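Local coordinates for A rubisco-like protein (Burkholderia fungorum, PDB 3NWR) that is a rubisco-like protein with a RuBisCO-type TIM-barrel domain, probably a lyase or related enzyme, at residues F142-G148 / R309-D314; D160-I164 / V398-W402; R211-M216 / V232-I236; M243-A247 / S272-T277. All coordinates share one frame; numbering follows the deposited sequence.

In the fold
All four contacts are largely buried, but they serve different parts of the catalytic barrel. Contact 1 fixes the loop between helices 136-139 and 148-156 beside strand 315-319, mainly through backbone groups and one carboxylate. Contacts 2 and 3 both reach the parallel sheet, at strands 163-165 and 233-235: contact 3 is wholly buried and almost entirely apolar, whereas contact 2 passes from an apolar base to two arginines on a sulfate. Contact 4 pairs two neighbouring barrel helices and is polar where it meets the second subunit. It touches contact 1 through the Arg274-Asp314 salt bridge and contact 3 through Ile236, whereas contact 2 touches none of the others.

Contact 1. Residues F142-G148 / R309-D314; sequences FELPRHG and RLSGVD
Asp314 holds the end of segment 142-148 through a single carboxylate oxygen. Its CB lies 3.9 Å from Gly148 N, and CG turns to the side of the backbone N (chi1 -69°), which carries the carboxylate up to the backbone at His147 and Gly148. OD1 accepts from His147 N and Gly148 N, each at 2.9 Å, the second bond almost straight at 177°. Both donors approach from the same face, well above the carboxylate plane, and Pro145 CB packs against OD1 as well. The other oxygen, OD2, looks away to Arg274 and the backbone N of Leu281, so the buried charge is probably shared between a salt bridge and amide groups.

At the far end the bond is backbone to backbone, Glu143 N to Leu310 O at 3.0 Å. Beside it Leu310 CD1 sits 4.2 Å from the centroid of the Phe142 ring, almost exactly on the ring normal, a CH-pi contact. Between these two ends Gly312, with positive phi after helix 301-309, lets the chains pass closely: its O receives the CA-H of Pro145, with 3.5 Å between CA and O. The arrangement joins the loop that follows helix 136-139 to the turn that leads from helix 301-309 into strand 315-319, an alpha-to-beta connection of the RuBisCO-type TIM barrel.

Contact 2. Residues D160-I164 / V398-W402; sequences DRPMI and VRQAW. With SO4 (sulfate ion), chain C.
Pro162 presses its ring onto the indole of Trp402 as a bump on a flat floor. CG stands 3.4 Å from the centroid of the six-membered ring and 7° off its normal, a CH-pi contact, while CD also rests on the CD2 and CE3 side of the indole. Ile164 fills the next hollow along helix 391-407, which packs here on the start of barrel strand 163-165: its CD1 settles against both Val398 CG1, at 3.9 Å, and Trp402 CD1, at 3.8 Å. The methyl also lies near Trp402 NE1, a buried nitrogen without a partner in the model. Phe378 meets the indole edge-to-face and, with helix 364-371, continues the apolar layer.

Above this layer two arginines lie one on the other. Arg399 folds back at chi2 and chi3, which lays its CD against Ile164 CG1 and turns its guanidinium over that of Arg161. The two planes are 11° apart and their centres 3.4 Å apart, with Arg161 NE over the centre of the Arg399 group. Arg161 reaches the stack by an extended chain. Each plane directs an edge at the sulfate: Arg161 NH2 donates to its O2 at 3.0 Å, and Arg399 NH1 and NH2 donate to O4 and O1, at 2.9 and 3.1 Å. Arg228 adds a further bond to the ion, and Asp192 forms a salt bridge with Arg161 NH1. Two like charges stacked face to face are probably stabilised by the anion and this carboxylate, and the cluster appears suited to hold a small oxyanion, here a sulfate probably taken up from the crystallisation liquor.

Contact 3. Residues R211-M216 / V232-I236; sequences RVRAVM and VAFNI
Helix 211-216 runs nearly antiparallel to strand 233-235, their axes 10.4 Å apart at closest approach and their directions 160° apart; the CA atoms of Val212 and Phe234, and of Met216 and Val232, are the nearest pairs. Into the gap Phe234 sends its ring, which carries the largest share of the buried surface. CG lies beside the backbone N (chi1 -68°), and the ring points at the helix and meets Val212, Val215 and Met216. Val212 CG2 covers one face, 4.0 Å from the centroid and displaced toward the rim, while Val232 CG1 of the strand segment itself lies over the centre of the opposite face. At the ring's outer end Val215 CG1 reaches CZ at 3.6 Å. Met216 bends at chi2, which places SD in the ring plane, 3.6 Å from CE2, an edge-on Met-aromatic contact.

The polar margin belongs to Arg211, whose NH2 comes near Asn235 O but finds its salt bridge with Asp196; the same carboxylate oxygen receives Asn235 N. Val250 of helix 240-252 and Val183 of helix 176-189 extend the apolar layer. With its interface filled by Phe234, this helix followed by an antiparallel strand of the parallel sheet is an alpha/beta unit of the TIM barrel.

Contact 4. Residues M243-A247 / S272-T277; sequences MRRHA and SLRRTT
Arg244 reaches across from helix 240-252 to helix 267-276, two successive outer helices of the TIM barrel whose axes run 10.3 Å apart at an angle of 28°. Its chain stays extended from CG to NE and meets Thr276 at about a right angle. NE donates to Thr276 OG1 at 2.9 Å, with the hydroxyl tilted 19° out of the guanidinium plane, and NH2 makes a weak bond to Ser272 O at 3.0 Å. Thr276 CG2 packs against NH2, so the guanidinium is held against Ser272 and Thr276 of the partner segment. Deeper in, Leu273 CD1 touches Ala247 CB at 4.1 Å, and Leu273 CD2 approaches Met243 SD.

Farther out, Asp241 of the second subunit forms salt bridges with both Arg244 NH2 and Arg275 NH2, whose like charges stand 4.5 Å apart and are probably balanced by that carboxylate. Asp239 of the second subunit takes Arg275 NH1 and Ser272 OG, which makes this helix pair part of the dimer interface. Arg274 donates from NH2 to Thr277 O and from NH1 forms a salt bridge with Asp314. The two helices are joined once more by a water, which donates a weak bond to Ala247 O at 2.8 Å and is hydrogen-bonded to Thr277 OG1 at 2.9 Å.

Contact 1. Residues F142-G148 / R309-D314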
loop_
_atom_site.group_PDB
_atom_site.type_symbol
_atom_site.label_atom_id
_atom_site.label_comp_id
_atom_site.label_asym_id
_atom_site.label_seq_id
_atom_site.Cartn_x
_atom_site.Cartn_y
_atom_site.Cartn_z
ATOM N N PHE A 142 0.072 12.946 -16.058
ATOM C CA PHE A 142 0.738 12.632 -14.797
ATOM C C PHE A 142 2.180 13.131 -14.843
ATOM O O PHE A 142 2.473 14.100 -15.543
ATOM C CB PHE A 142 0.636 11.131 -14.517
ATOM C CG PHE A 142 -0.788 10.648 -14.379
ATOM C CD1 PHE A 142 -1.379 10.539 -13.130
ATOM C CD2 PHE A 142 -1.539 10.332 -15.498
ATOM C CE1 PHE A 142 -2.695 10.099 -12.996
ATOM C CE2 PHE A 142 -2.861 9.888 -15.382
ATOM C CZ PHE A 142 -3.442 9.772 -14.123
ATOM N N GLU A 143 3.079 12.500 -14.097
ATOM C CA GLU A 143 4.459 12.954 -14.073
ATOM C C GLU A 143 5.379 12.024 -14.845
ATOM O O GLU A 143 5.258 10.804 -14.754
ATOM C CB GLU A 143 4.946 13.094 -12.629
ATOM C CG GLU A 143 4.269 14.238 -11.873
ATOM C CD GLU A 143 4.695 15.602 -12.403
ATOM O OE1 GLU A 143 5.837 15.721 -12.876
ATOM O OE2 GLU A 143 3.892 16.555 -12.343
ATOM N N LEU A 144 6.310 12.618 -15.592
ATOM C CA LEU A 144 7.359 11.870 -16.274
ATOM C C LEU A 144 8.587 11.770 -15.381
ATOM O O LEU A 144 8.796 12.616 -14.515
ATOM C CB LEU A 144 7.747 12.600 -17.561
ATOM C CG LEU A 144 6.655 12.673 -18.624
ATOM C CD1 LEU A 144 7.046 13.674 -19.711
ATOM C CD2 LEU A 144 6.410 11.299 -19.218
ATOM N N PRO A 145 9.420 10.748 -15.610
ATOM C CA PRO A 145 10.701 10.720 -14.901
ATOM C C PRO A 145 11.505 11.964 -15.282
ATOM O O PRO A 145 11.600 12.302 -16.468
ATOM C CB PRO A 145 11.389 9.460 -15.431
ATOM C CG PRO A 145 10.621 9.042 -16.636
ATOM C CD PRO A 145 9.267 9.644 -16.573
ATOM N N ARG A 146 12.050 12.650 -14.287
ATOM C CA ARG A 146 12.864 13.832 -14.535
ATOM C C ARG A 146 14.199 13.454 -15.186
ATOM O O ARG A 146 14.738 14.200 -16.018
ATOM C CB ARG A 146 13.115 14.552 -13.212
ATOM C CG ARG A 146 13.604 15.960 -13.359
ATOM C CD ARG A 146 13.800 16.610 -11.996
ATOM N NE ARG A 146 12.551 16.950 -11.316
ATOM C CZ ARG A 146 11.980 18.153 -11.366
ATOM N NH1 ARG A 146 12.541 19.116 -12.084
ATOM N NH2 ARG A 146 10.851 18.400 -10.702
ATOM N N HIS A 147 14.726 12.292 -14.803
ATOM C CA HIS A 147 16.065 11.861 -15.202
ATOM C C HIS A 147 16.095 10.513 -15.896
ATOM O O HIS A 147 16.789 10.340 -16.903
ATOM C CB HIS A 147 16.978 11.806 -13.979
ATOM C CG HIS A 147 17.211 13.145 -13.360
ATOM N ND1 HIS A 147 17.991 14.113 -13.959
ATOM C CD2 HIS A 147 16.734 13.694 -12.218
ATOM C CE1 HIS A 147 17.999 15.196 -13.200
ATOM N NE2 HIS A 147 17.241 14.969 -12.140
ATOM N N GLY A 148 15.370 9.548 -15.342
ATOM C CA GLY A 148 15.376 8.191 -15.864
ATOM C C GLY A 148 16.778 7.667 -16.107
ATOM O O GLY A 148 17.697 7.893 -15.311
ATOM N N ARG A 309 5.097 4.588 -12.057
ATOM C CA ARG A 309 5.760 5.451 -13.022
ATOM C C ARG A 309 4.974 6.744 -13.270
ATOM O O ARG A 309 5.559 7.772 -13.614
ATOM C CB ARG A 309 6.042 4.677 -14.305
ATOM C CG ARG A 309 7.285 3.810 -14.161
ATOM C CD ARG A 309 7.428 2.784 -15.271
ATOM N NE ARG A 309 7.647 3.396 -16.576
ATOM C CZ ARG A 309 7.862 2.691 -17.680
ATOM N NH1 ARG A 309 8.055 3.309 -18.841
ATOM N NH2 ARG A 309 7.884 1.358 -17.618
ATOM N N LEU A 310 3.662 6.708 -13.061
ATOM C CA LEU A 310 2.854 7.926 -13.182
ATOM C C LEU A 310 3.207 8.977 -12.127
ATOM O O LEU A 310 2.868 10.156 -12.287
ATOM C CB LEU A 310 1.351 7.618 -13.143
ATOM C CG LEU A 310 0.850 6.680 -14.249
ATOM C CD1 LEU A 310 -0.627 6.334 -14.048
ATOM C CD2 LEU A 310 1.069 7.293 -15.633
ATOM N N SER A 311 3.874 8.569 -11.049
ATOM C CA SER A 311 4.308 9.539 -10.035
ATOM C C SER A 311 5.641 10.187 -10.383
ATOM O O SER A 311 6.080 11.124 -9.711
ATOM C CB SER A 311 4.409 8.897 -8.651
ATOM O OG SER A 311 5.531 8.036 -8.579
ATOM N N GLY A 312 6.307 9.679 -11.414
ATOM C CA GLY A 312 7.522 10.311 -11.896
ATOM C C GLY A 312 8.826 9.767 -11.339
ATOM O O GLY A 312 9.884 10.388 -11.503
ATOM N N VAL A 313 8.772 8.604 -10.687
ATOM C CA VAL A 313 10.001 7.981 -10.194
ATOM C C VAL A 313 10.990 7.687 -11.335
ATOM O O VAL A 313 10.586 7.477 -12.480
ATOM C CB VAL A 313 9.722 6.695 -9.401
ATOM C CG1 VAL A 313 8.860 7.015 -8.179
ATOM C CG2 VAL A 313 9.043 5.649 -10.284
ATOM N N ASP A 314 12.280 7.654 -11.007
ATOM C CA ASP A 314 13.326 7.497 -12.013
ATOM C C ASP A 314 13.894 6.085 -12.072
ATOM O O ASP A 314 14.361 5.653 -13.125
ATOM C CB ASP A 314 14.464 8.470 -11.710
ATOM C CG ASP A 314 14.070 9.901 -11.943
ATOM O OD1 ASP A 314 13.719 10.220 -13.096
ATOM O OD2 ASP A 314 14.106 10.704 -10.981
#

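Contact 2. Residues D160-I164 / V398-W402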
loop_
_atom_site.group_PDB
_atom_site.type_symbol
_atom_site.label_atom_id
_atom_site.label_comp_id
_atom_site.label_asym_id
_atom_site.label_seq_id
_atom_site.Cartn_x
_atom_site.Cartn_y
_atom_site.Cartn_z
ATOM N N ASP A 160 28.781 3.631 -21.036
ATOM C CA ASP A 160 28.669 2.440 -21.886
ATOM C C ASP A 160 28.880 1.164 -21.090
ATOM O O ASP A 160 29.604 0.255 -21.520
ATOM C CB ASP A 160 29.698 2.495 -23.018
ATOM C CG ASP A 160 29.386 3.575 -24.040
ATOM O OD1 ASP A 160 28.266 3.568 -24.592
ATOM O OD2 ASP A 160 30.263 4.429 -24.289
ATOM N N ARG A 161 28.254 1.118 -19.921
ATOM C CA ARG A 161 28.293 -0.033 -19.021
ATOM C C ARG A 161 27.210 0.219 -17.978
ATOM O O ARG A 161 26.722 1.339 -17.869
ATOM C CB ARG A 161 29.641 -0.148 -18.317
ATOM C CG ARG A 161 30.040 1.075 -17.493
ATOM C CD ARG A 161 31.282 0.777 -16.674
ATOM N NE ARG A 161 31.722 1.921 -15.876
ATOM C CZ ARG A 161 31.251 2.214 -14.668
ATOM N NH1 ARG A 161 30.301 1.459 -14.115
ATOM N NH2 ARG A 161 31.732 3.262 -14.014
ATOM N N PRO A 162 26.834 -0.806 -17.207
ATOM C CA PRO A 162 25.866 -0.522 -16.141
ATOM C C PRO A 162 26.502 0.291 -15.026
ATOM O O PRO A 162 27.724 0.352 -14.885
ATOM C CB PRO A 162 25.517 -1.911 -15.608
ATOM C CG PRO A 162 25.782 -2.825 -16.757
ATOM C CD PRO A 162 27.023 -2.254 -17.392
ATOM N N MET A 163 25.654 0.915 -14.219
ATOM C CA MET A 163 26.116 1.584 -13.014
ATOM C C MET A 163 26.136 0.552 -11.896
ATOM O O MET A 163 25.189 -0.236 -11.753
ATOM C CB MET A 163 25.190 2.763 -12.688
ATOM C CG MET A 163 25.318 3.893 -13.714
ATOM S SD MET A 163 23.789 4.700 -14.217
ATOM C CE MET A 163 23.069 3.450 -15.289
ATOM N N ILE A 164 27.213 0.545 -11.115
ATOM C CA ILE A 164 27.420 -0.461 -10.083
ATOM C C ILE A 164 27.166 0.175 -8.731
ATOM O O ILE A 164 27.747 1.215 -8.411
ATOM C CB ILE A 164 28.860 -1.013 -10.105
ATOM C CG1 ILE A 164 29.266 -1.445 -11.528
ATOM C CG2 ILE A 164 29.011 -2.138 -9.093
ATOM C CD1 ILE A 164 28.332 -2.447 -12.190
ATOM N N VAL A 398 33.368 -7.317 -10.583
ATOM C CA VAL A 398 32.079 -7.056 -11.207
ATOM C C VAL A 398 32.248 -6.276 -12.511
ATOM O O VAL A 398 31.605 -6.589 -13.518
ATOM C CB VAL A 398 31.149 -6.315 -10.224
ATOM C CG1 VAL A 398 29.913 -5.777 -10.935
ATOM C CG2 VAL A 398 30.756 -7.254 -9.075
ATOM N N ARG A 399 33.131 -5.272 -12.500
ATOM C CA ARG A 399 33.418 -4.502 -13.709
ATOM C C ARG A 399 34.019 -5.392 -14.808
ATOM O O ARG A 399 33.700 -5.238 -15.985
ATOM C CB ARG A 399 34.355 -3.335 -13.392
ATOM C CG ARG A 399 33.702 -2.219 -12.578
ATOM C CD ARG A 399 32.768 -1.383 -13.460
ATOM N NE ARG A 399 33.529 -0.679 -14.480
ATOM C CZ ARG A 399 34.156 0.477 -14.282
ATOM N NH1 ARG A 399 34.082 1.077 -13.097
ATOM N NH2 ARG A 399 34.850 1.037 -15.270
ATOM N N GLN A 400 34.883 -6.317 -14.408
ATOM C CA GLN A 400 35.473 -7.267 -15.360
ATOM C C GLN A 400 34.418 -8.204 -15.948
ATOM O O GLN A 400 34.439 -8.507 -17.144
ATOM C CB GLN A 400 36.588 -8.065 -14.689
ATOM C CG GLN A 400 37.870 -7.267 -14.515
ATOM C CD GLN A 400 38.874 -7.955 -13.611
ATOM O OE1 GLN A 400 38.553 -8.934 -12.936
ATOM N NE2 GLN A 400 40.101 -7.431 -13.582
ATOM N N ALA A 401 33.476 -8.646 -15.116
ATOM C CA ALA A 401 32.366 -9.453 -15.612
ATOM C C ALA A 401 31.558 -8.684 -16.659
ATOM O O ALA A 401 31.200 -9.225 -17.702
ATOM C CB ALA A 401 31.467 -9.902 -14.463
ATOM N N TRP A 402 31.256 -7.417 -16.374
ATOM C CA TRP A 402 30.535 -6.602 -17.344
ATOM C C TRP A 402 31.319 -6.401 -18.644
ATOM O O TRP A 402 30.749 -6.506 -19.731
ATOM C CB TRP A 402 30.093 -5.266 -16.722
ATOM C CG TRP A 402 28.876 -5.475 -15.874
ATOM C CD1 TRP A 402 28.800 -5.443 -14.511
ATOM C CD2 TRP A 402 27.564 -5.809 -16.341
ATOM N NE1 TRP A 402 27.514 -5.723 -14.101
ATOM C CE2 TRP A 402 26.735 -5.947 -15.204
ATOM C CE3 TRP A 402 27.004 -5.987 -17.612
ATOM C CZ2 TRP A 402 25.386 -6.274 -15.299
ATOM C CZ3 TRP A 402 25.659 -6.317 -17.706
ATOM C CH2 TRP A 402 24.859 -6.442 -16.553
HETATM S S SO4 C . 35.139 4.618 -13.966
HETATM O O1 SO4 C . 36.120 3.760 -14.620
HETATM O O2 SO4 C . 34.058 4.905 -14.904
HETATM O O3 SO4 C . 35.783 5.863 -13.552
HETATM O O4 SO4 C . 34.607 3.922 -12.800
#

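Contact 3. Residues R211-M216 / V232-I236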
loop_
_atom_site.group_PDB
_atom_site.type_symbol
_atom_site.label_atom_id
_atom_site.label_comp_id
_atom_site.label_asym_id
_atom_site.label_seq_id
_atom_site.Cartn_x
_atom_site.Cartn_y
_atom_site.Cartn_z
ATOM N N ARG A 211 23.453 12.974 8.812
ATOM C CA ARG A 211 23.967 11.955 7.915
ATOM C C ARG A 211 24.234 12.524 6.520
ATOM O O ARG A 211 25.279 12.254 5.928
ATOM C CB ARG A 211 22.998 10.768 7.851
ATOM C CG ARG A 211 23.573 9.539 7.167
ATOM C CD ARG A 211 22.676 8.321 7.335
ATOM N NE ARG A 211 21.551 8.302 6.402
ATOM C CZ ARG A 211 20.293 8.590 6.725
ATOM N NH1 ARG A 211 19.981 8.966 7.964
ATOM N NH2 ARG A 211 19.343 8.524 5.797
ATOM N N VAL A 212 23.296 13.312 6.001
ATOM C CA VAL A 212 23.469 13.909 4.679
ATOM C C VAL A 212 24.685 14.828 4.653
ATOM O O VAL A 212 25.504 14.752 3.742
ATOM C CB VAL A 212 22.217 14.689 4.220
ATOM C CG1 VAL A 212 22.515 15.489 2.957
ATOM C CG2 VAL A 212 21.047 13.729 3.980
ATOM N N ARG A 213 24.792 15.698 5.656
ATOM C CA ARG A 213 25.933 16.609 5.718
ATOM C C ARG A 213 27.279 15.880 5.808
ATOM O O ARG A 213 28.218 16.206 5.076
ATOM C CB ARG A 213 25.770 17.597 6.876
ATOM C CG ARG A 213 24.583 18.523 6.736
ATOM C CD ARG A 213 24.541 19.498 7.903
ATOM N NE ARG A 213 23.607 20.590 7.654
ATOM C CZ ARG A 213 22.382 20.652 8.161
ATOM N NH1 ARG A 213 21.948 19.687 8.953
ATOM N NH2 ARG A 213 21.595 21.682 7.883
ATOM N N ALA A 214 27.379 14.885 6.686
ATOM C CA ALA A 214 28.644 14.169 6.851
ATOM C C ALA A 214 29.000 13.362 5.614
ATOM O O ALA A 214 30.130 13.401 5.136
ATOM C CB ALA A 214 28.602 13.264 8.069
ATOM N N VAL A 215 28.027 12.624 5.093
ATOM C CA VAL A 215 28.268 11.805 3.912
ATOM C C VAL A 215 28.638 12.634 2.682
ATOM O O VAL A 215 29.574 12.293 1.955
ATOM C CB VAL A 215 27.056 10.893 3.601
ATOM C CG1 VAL A 215 27.201 10.242 2.236
ATOM C CG2 VAL A 215 26.899 9.835 4.686
ATOM N N MET A 216 27.911 13.717 2.436
ATOM C CA MET A 216 28.192 14.514 1.248
ATOM C C MET A 216 29.563 15.184 1.315
ATOM O O MET A 216 30.196 15.401 0.286
ATOM C CB MET A 216 27.090 15.539 0.970
ATOM C CG MET A 216 25.806 14.933 0.383
ATOM S SD MET A 216 26.106 13.839 -1.025
ATOM C CE MET A 216 27.048 14.943 -2.092
ATOM N N VAL A 232 24.626 9.087 -4.247
ATOM C CA VAL A 232 24.154 8.527 -2.994
ATOM C C VAL A 232 22.647 8.716 -2.902
ATOM O O VAL A 232 22.138 9.846 -2.959
ATOM C CB VAL A 232 24.833 9.176 -1.766
ATOM C CG1 VAL A 232 24.251 8.593 -0.461
ATOM C CG2 VAL A 232 26.346 8.961 -1.817
ATOM N N ALA A 233 21.937 7.599 -2.795
ATOM C CA ALA A 233 20.497 7.646 -2.614
ATOM C C ALA A 233 20.218 7.706 -1.123
ATOM O O ALA A 233 20.222 6.685 -0.433
ATOM C CB ALA A 233 19.830 6.422 -3.248
ATOM N N PHE A 234 20.022 8.921 -0.616
ATOM C CA PHE A 234 19.653 9.111 0.782
ATOM C C PHE A 234 18.193 8.762 0.969
ATOM O O PHE A 234 17.327 9.287 0.256
ATOM C CB PHE A 234 19.867 10.569 1.194
ATOM C CG PHE A 234 21.307 10.970 1.229
ATOM C CD1 PHE A 234 22.121 10.562 2.274
ATOM C CD2 PHE A 234 21.850 11.743 0.215
ATOM C CE1 PHE A 234 23.467 10.933 2.317
ATOM C CE2 PHE A 234 23.204 12.113 0.244
ATOM C CZ PHE A 234 24.009 11.704 1.295
ATOM N N ASN A 235 17.915 7.893 1.938
ATOM C CA ASN A 235 16.540 7.529 2.239
ATOM C C ASN A 235 15.841 8.629 3.041
ATOM O O ASN A 235 16.068 8.779 4.245
ATOM C CB ASN A 235 16.496 6.199 2.992
ATOM C CG ASN A 235 15.076 5.717 3.222
ATOM O OD1 ASN A 235 14.132 6.271 2.664
ATOM N ND2 ASN A 235 14.920 4.673 4.032
ATOM N N ILE A 236 14.999 9.397 2.361
ATOM C CA ILE A 236 14.328 10.525 2.993
ATOM C C ILE A 236 12.893 10.206 3.389
ATOM O O ILE A 236 12.168 11.091 3.850
ATOM C CB ILE A 236 14.320 11.780 2.095
ATOM C CG1 ILE A 236 13.507 11.516 0.826
ATOM C CG2 ILE A 236 15.758 12.215 1.764
ATOM C CD1 ILE A 236 13.218 12.774 -0.005
#

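Contact 4. Residues M243-A247 / S272-T277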
loop_
_atom_site.group_PDB
_atom_site.type_symbol
_atom_site.label_atom_id
_atom_site.label_comp_id
_atom_site.label_asym_id
_atom_site.label_seq_id
_atom_site.Cartn_x
_atom_site.Cartn_y
_atom_site.Cartn_z
ATOM N N MET A 243 9.714 15.175 4.179
ATOM C CA MET A 243 10.440 14.701 2.998
ATOM C C MET A 243 10.893 15.825 2.096
ATOM O O MET A 243 11.995 15.775 1.546
ATOM C CB MET A 243 9.618 13.711 2.169
ATOM C CG MET A 243 9.550 12.338 2.771
ATOM S SD MET A 243 9.239 11.066 1.510
ATOM C CE MET A 243 7.583 11.504 1.051
ATOM N N ARG A 244 10.038 16.825 1.910
ATOM C CA ARG A 244 10.420 17.971 1.094
ATOM C C ARG A 244 11.585 18.719 1.722
ATOM O O ARG A 244 12.508 19.130 1.016
ATOM C CB ARG A 244 9.236 18.918 0.859
ATOM C CG ARG A 244 8.322 18.469 -0.287
ATOM C CD ARG A 244 7.107 19.376 -0.447
ATOM N NE ARG A 244 6.504 19.228 -1.774
ATOM C CZ ARG A 244 5.234 19.497 -2.064
ATOM N NH1 ARG A 244 4.404 19.917 -1.114
ATOM N NH2 ARG A 244 4.789 19.338 -3.302
ATOM N N ARG A 245 11.552 18.895 3.042
ATOM C CA ARG A 245 12.678 19.527 3.731
ATOM C C ARG A 245 13.946 18.695 3.554
ATOM O O ARG A 245 15.022 19.245 3.316
ATOM C CB ARG A 245 12.375 19.743 5.217
ATOM C CG ARG A 245 11.294 20.787 5.460
ATOM C CD ARG A 245 11.162 21.153 6.936
ATOM N NE ARG A 245 10.774 20.029 7.787
ATOM C CZ ARG A 245 9.516 19.682 8.065
ATOM N NH1 ARG A 245 8.497 20.362 7.551
ATOM N NH2 ARG A 245 9.277 18.649 8.861
ATOM N N HIS A 246 13.827 17.375 3.680
ATOM C CA HIS A 246 14.987 16.504 3.512
ATOM C C HIS A 246 15.554 16.616 2.098
ATOM O O HIS A 246 16.764 16.646 1.911
ATOM C CB HIS A 246 14.639 15.032 3.759
ATOM C CG HIS A 246 14.090 14.732 5.120
ATOM N ND1 HIS A 246 14.371 15.491 6.240
ATOM C CD2 HIS A 246 13.292 13.721 5.541
ATOM C CE1 HIS A 246 13.754 14.967 7.286
ATOM N NE2 HIS A 246 13.096 13.891 6.889
ATOM N N ALA A 247 14.674 16.655 1.106
ATOM C CA ALA A 247 15.119 16.726 -0.282
ATOM C C ALA A 247 15.823 18.052 -0.569
ATOM O O ALA A 247 16.821 18.090 -1.305
ATOM C CB ALA A 247 13.933 16.509 -1.234
ATOM N N SER A 272 3.600 14.631 -5.343
ATOM C CA SER A 272 3.870 15.988 -4.879
ATOM C C SER A 272 5.374 16.231 -4.711
ATOM O O SER A 272 5.883 17.271 -5.122
ATOM C CB SER A 272 3.119 16.280 -3.580
ATOM O OG SER A 272 1.732 16.422 -3.846
ATOM N N LEU A 273 6.080 15.266 -4.130
ATOM C CA LEU A 273 7.524 15.380 -3.947
ATOM C C LEU A 273 8.207 15.527 -5.295
ATOM O O LEU A 273 9.137 16.312 -5.445
ATOM C CB LEU A 273 8.072 14.151 -3.230
ATOM C CG LEU A 273 9.593 14.043 -3.112
ATOM C CD1 LEU A 273 10.150 15.193 -2.256
ATOM C CD2 LEU A 273 9.950 12.694 -2.516
ATOM N N ARG A 274 7.747 14.756 -6.276
ATOM C CA ARG A 274 8.328 14.787 -7.620
ATOM C C ARG A 274 8.315 16.185 -8.212
ATOM O O ARG A 274 9.261 16.577 -8.913
ATOM C CB ARG A 274 7.558 13.844 -8.545
ATOM C CG ARG A 274 7.813 14.056 -10.044
ATOM C CD ARG A 274 9.116 13.381 -10.516
ATOM N NE ARG A 274 10.313 14.050 -10.009
ATOM C CZ ARG A 274 11.563 13.614 -10.165
ATOM N NH1 ARG A 274 11.840 12.477 -10.826
ATOM N NH2 ARG A 274 12.546 14.343 -9.662
ATOM N N ARG A 275 7.246 16.933 -7.953
ATOM C CA ARG A 275 7.117 18.264 -8.533
ATOM C C ARG A 275 8.063 19.288 -7.912
ATOM O O ARG A 275 8.373 20.301 -8.534
ATOM C CB ARG A 275 5.677 18.763 -8.430
ATOM C CG ARG A 275 4.719 18.113 -9.407
ATOM C CD ARG A 275 3.457 18.964 -9.547
ATOM N NE ARG A 275 2.878 19.227 -8.237
ATOM C CZ ARG A 275 2.072 18.382 -7.606
ATOM N NH1 ARG A 275 1.741 17.230 -8.180
ATOM N NH2 ARG A 275 1.600 18.690 -6.408
ATOM N N THR A 276 8.519 19.037 -6.692
ATOM C CA THR A 276 9.346 20.032 -6.007
ATOM C C THR A 276 10.834 19.680 -5.885
ATOM O O THR A 276 11.632 20.531 -5.488
ATOM C CB THR A 276 8.754 20.424 -4.630
ATOM O OG1 THR A 276 8.556 19.250 -3.835
ATOM C CG2 THR A 276 7.420 21.125 -4.816
ATOM N N THR A 277 11.223 18.451 -6.217
ATOM C CA THR A 277 12.652 18.133 -6.220
ATOM C C THR A 277 13.209 17.851 -7.610
ATOM O O THR A 277 12.612 17.112 -8.397
ATOM C CB THR A 277 13.031 16.973 -5.285
ATOM O OG1 THR A 277 14.461 16.833 -5.274
ATOM C CG2 THR A 277 12.424 15.680 -5.764
HETATM O O HOH W 1 15.750 18.990 -3.735
#